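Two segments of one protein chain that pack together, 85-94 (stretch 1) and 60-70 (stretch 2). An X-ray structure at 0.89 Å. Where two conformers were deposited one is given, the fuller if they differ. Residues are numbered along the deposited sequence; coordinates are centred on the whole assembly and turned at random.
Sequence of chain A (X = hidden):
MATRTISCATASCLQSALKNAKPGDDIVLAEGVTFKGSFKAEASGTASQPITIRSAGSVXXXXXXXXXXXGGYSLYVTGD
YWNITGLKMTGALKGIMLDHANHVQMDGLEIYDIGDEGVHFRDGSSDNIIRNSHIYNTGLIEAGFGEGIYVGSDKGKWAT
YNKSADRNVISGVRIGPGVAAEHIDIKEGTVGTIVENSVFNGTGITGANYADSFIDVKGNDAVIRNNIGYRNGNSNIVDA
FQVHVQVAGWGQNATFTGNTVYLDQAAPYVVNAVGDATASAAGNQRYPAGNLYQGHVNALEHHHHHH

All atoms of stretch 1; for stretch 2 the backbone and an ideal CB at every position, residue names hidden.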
# COMPACT_ATOMS: atom_id res chain seq x y z
N THR A 85 7.16 9.48 -8.89
CA THR A 85 8.52 9.01 -8.67
C THR A 85 9.28 9.93 -7.72
O THR A 85 9.36 11.13 -7.94
CB THR A 85 9.27 8.93 -10.01
OG1 THR A 85 8.50 8.14 -10.91
CG2 THR A 85 10.64 8.35 -9.82
N GLY A 86 9.91 9.32 -6.71
CA GLY A 86 10.91 10.04 -5.94
C GLY A 86 10.39 11.09 -5.01
O GLY A 86 11.16 11.93 -4.59
N LEU A 87 9.15 11.06 -4.63
CA LEU A 87 8.52 12.07 -3.81
C LEU A 87 8.28 11.57 -2.39
O LEU A 87 8.08 10.39 -2.15
CB LEU A 87 7.16 12.44 -4.42
CG LEU A 87 7.26 13.12 -5.79
CD1 LEU A 87 5.90 13.18 -6.46
CD2 LEU A 87 7.77 14.51 -5.65
N LYS A 88 8.23 12.53 -1.48
CA LYS A 88 7.70 12.31 -0.14
C LYS A 88 6.24 12.76 -0.10
O LYS A 88 5.87 13.75 -0.76
CB LYS A 88 8.52 13.11 0.87
CG LYS A 88 9.95 12.66 0.99
CD LYS A 88 10.81 13.54 1.91
CE LYS A 88 12.15 12.98 2.18
NZ LYS A 88 12.89 13.91 3.10
N MET A 89 5.42 12.05 0.67
CA MET A 89 4.02 12.39 0.86
C MET A 89 3.72 12.33 2.36
O MET A 89 4.03 11.33 3.01
CB MET A 89 3.05 11.43 0.14
CG MET A 89 2.95 11.55 -1.38
SD MET A 89 4.26 10.69 -2.23
CE MET A 89 3.72 10.98 -3.96
N THR A 90 3.12 13.38 2.89
CA THR A 90 2.89 13.47 4.32
C THR A 90 1.71 14.35 4.64
O THR A 90 1.18 15.06 3.79
CB THR A 90 4.19 13.98 4.99
OG1 THR A 90 4.12 13.79 6.40
CG2 THR A 90 4.47 15.45 4.74
N GLY A 91 1.35 14.35 5.93
CA GLY A 91 0.55 15.45 6.43
C GLY A 91 -0.90 15.50 5.98
O GLY A 91 -1.47 16.59 5.81
N ALA A 92 -1.51 14.35 5.82
CA ALA A 92 -2.88 14.24 5.36
C ALA A 92 -3.50 13.00 5.97
O ALA A 92 -2.82 12.13 6.50
CB ALA A 92 -2.95 14.17 3.84
N LEU A 93 -4.81 12.88 5.80
CA LEU A 93 -5.55 11.72 6.30
C LEU A 93 -5.21 10.44 5.56
O LEU A 93 -5.20 9.36 6.14
CB LEU A 93 -7.06 12.00 6.25
CG LEU A 93 -7.95 10.97 6.92
CD1 LEU A 93 -7.79 10.95 8.41
CD2 LEU A 93 -9.43 11.25 6.59
N LYS A 94 -4.96 10.56 4.27
CA LYS A 94 -4.47 9.47 3.45
C LYS A 94 -3.25 9.95 2.70
O LYS A 94 -3.15 11.13 2.35
CB LYS A 94 -5.51 9.07 2.38
CG LYS A 94 -6.99 9.14 2.78
CD LYS A 94 -7.33 8.10 3.76
CE LYS A 94 -8.86 7.98 3.98
NZ LYS A 94 -9.19 7.00 5.07
N UNK A 60 17.29 15.71 -1.65
CA UNK A 60 16.33 16.32 -0.74
C UNK A 60 15.00 16.28 -1.47
O UNK A 60 14.57 17.30 -2.04
CB UNK A 60 16.73 17.74 -0.34
N UNK A 61 14.34 15.12 -1.53
CA UNK A 61 13.13 14.99 -2.36
C UNK A 61 12.09 16.05 -2.08
O UNK A 61 11.87 16.44 -0.93
CB UNK A 61 12.50 13.61 -2.15
N UNK A 62 11.39 16.47 -3.14
CA UNK A 62 10.19 17.27 -2.97
C UNK A 62 9.17 16.54 -2.11
O UNK A 62 9.06 15.31 -2.15
CB UNK A 62 9.58 17.62 -4.33
N UNK A 63 8.39 17.32 -1.37
CA UNK A 63 7.38 16.82 -0.45
C UNK A 63 6.01 17.31 -0.86
O UNK A 63 5.81 18.52 -1.06
CB UNK A 63 7.69 17.25 0.99
N UNK A 64 5.04 16.39 -0.98
CA UNK A 64 3.64 16.74 -1.09
C UNK A 64 3.01 16.60 0.29
O UNK A 64 2.96 15.51 0.84
CB UNK A 64 2.93 15.86 -2.12
N UNK A 65 2.59 17.74 0.86
CA UNK A 65 1.97 17.73 2.18
C UNK A 65 0.51 18.14 2.08
O UNK A 65 0.18 19.10 1.37
CB UNK A 65 2.72 18.66 3.14
N UNK A 66 -0.38 17.46 2.82
CA UNK A 66 -1.70 18.01 3.04
C UNK A 66 -1.66 19.13 4.06
O UNK A 66 -0.62 19.54 4.56
CB UNK A 66 -2.67 16.91 3.49
N UNK A 67 -2.85 19.61 4.39
CA UNK A 67 -3.02 20.68 5.36
C UNK A 67 -3.10 20.19 6.79
O UNK A 67 -2.84 20.98 7.71
CB UNK A 67 -4.28 21.48 5.03
N UNK A 68 -3.54 18.96 7.00
CA UNK A 68 -3.75 18.42 8.33
C UNK A 68 -3.81 16.91 8.23
O UNK A 68 -4.41 16.39 7.27
CB UNK A 68 -5.02 18.98 8.97
N UNK A 69 -3.25 16.19 9.21
CA UNK A 69 -3.37 14.74 9.20
C UNK A 69 -4.81 14.30 9.34
O UNK A 69 -5.10 13.13 9.10
CB UNK A 69 -2.53 14.13 10.32
N UNK A 70 -5.73 15.18 9.78
CA UNK A 70 -7.11 14.81 9.92
C UNK A 70 -7.98 14.91 8.70
O UNK A 70 -9.16 14.54 8.79
CB UNK A 70 -7.73 15.67 11.02

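At position 60 CA-to-CB points away and stretch 1 offers nothing within 5.5 Å of the ideal CB, so almost any polar side chain would suit. It is N60, whose OD1 accepts from a water (2.5 Å from the water O); that water also lies 2.9 Å from K88 NZ, accepting from it.

Position 61 points toward stretch 1, its ideal CB a tight 3.3 Å from G86 O and 4.2 Å from K88 CG. Phi of -53° and psi of 145° admit proline, and a compact apolar group could lie along the lysine chain. The residue is P61; its CD lies 4.0 Å from K88 CE.

The carbonyl of position 62 accepts from K88 N (O to N 3.0 Å, 174°). Its CB points sideways, 3.8 Å from L87 CD2, favouring a small apolar residue: A62.

Position 63 pairs with K88, and its CB shares a face with K88 and T90, 4.2 Å from K88 CB. A beta-branched or other aliphatic side chain would fit. V63, at chi1 t, places CG1 3.7 Å from T90 CG2 and CG2 3.8 Å from K88 CD.

Position 64 turns to the other face, beside M89, its CB 4.4 Å from M89 CG. Leucine, isoleucine or methionine would extend this apolar surface. L64 (m, t) brings CD1 to 4.2 Å from M89 CE and 4.4 Å from L87 CD1, while its backbone N donates to K88 O (2.8 Å) and its O accepts from T90 N (3.0 Å).

Position 65 returns to the face of T90, its CB 4.0 Å from T90 O; a small residue, polar or not, is plausible. S65 donates through OG to the carbonyl O of position 66 (2.8 Å) within its own stretch.

At position 66 an ideal CB would sit 2.6 Å from G91 O and 2.8 Å from A92 CB, both clashes, so the backbone calls for glycine. G66 N donates to T90 O (3.0 Å), the last rung of the ladder.

Positions 67 and 68 point away and tolerate many side chains: Y67, and S68, whose O meets A92 CA at 3.3 Å in a CA-H...O contact.

Position 69 also points away, though its CB is 4.3 Å from A92 O; small or polar residues suit. T69 contributes chiefly backbone, its O lying 3.2 Å from L93 CA.

Position 70 has room for a CB, 5.4 Å from L93 CD1, so glycine is not forced; G70 N donates to S68 OG (3.0 Å).

Stretch 2 60-70: NPAVLSGYSTG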
# COMPACT_ATOMS: atom_id res chain seq x y z
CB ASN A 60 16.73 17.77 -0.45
CG ASN A 60 16.06 18.34 0.77
OD1 ASN A 60 15.24 17.71 1.41
ND2 ASN A 60 16.45 19.55 1.12
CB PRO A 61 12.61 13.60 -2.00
CG PRO A 61 13.85 12.86 -1.56
CD PRO A 61 14.68 13.87 -0.84
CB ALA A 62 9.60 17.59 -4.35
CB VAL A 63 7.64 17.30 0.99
CG1 VAL A 63 6.57 16.76 1.95
CG2 VAL A 63 9.04 16.90 1.48
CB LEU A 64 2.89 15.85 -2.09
CG LEU A 64 3.46 15.74 -3.49
CD1 LEU A 64 2.51 14.96 -4.37
CD2 LEU A 64 3.75 17.09 -4.07
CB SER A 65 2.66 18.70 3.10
OG SER A 65 2.04 18.66 4.39
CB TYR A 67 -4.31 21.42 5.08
CG TYR A 67 -4.32 22.05 3.72
CD1 TYR A 67 -3.60 23.20 3.48
CD2 TYR A 67 -5.07 21.50 2.69
CE1 TYR A 67 -3.62 23.82 2.25
CE2 TYR A 67 -5.09 22.08 1.44
CZ TYR A 67 -4.37 23.26 1.23
OH TYR A 67 -4.39 23.86 -0.01
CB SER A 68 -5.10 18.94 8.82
OG SER A 68 -5.67 18.19 9.84
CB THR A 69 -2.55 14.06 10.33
OG1 THR A 69 -2.92 14.66 11.57
CG2 THR A 69 -1.07 14.20 10.07
O HOH W 1 13.19 16.27 1.46
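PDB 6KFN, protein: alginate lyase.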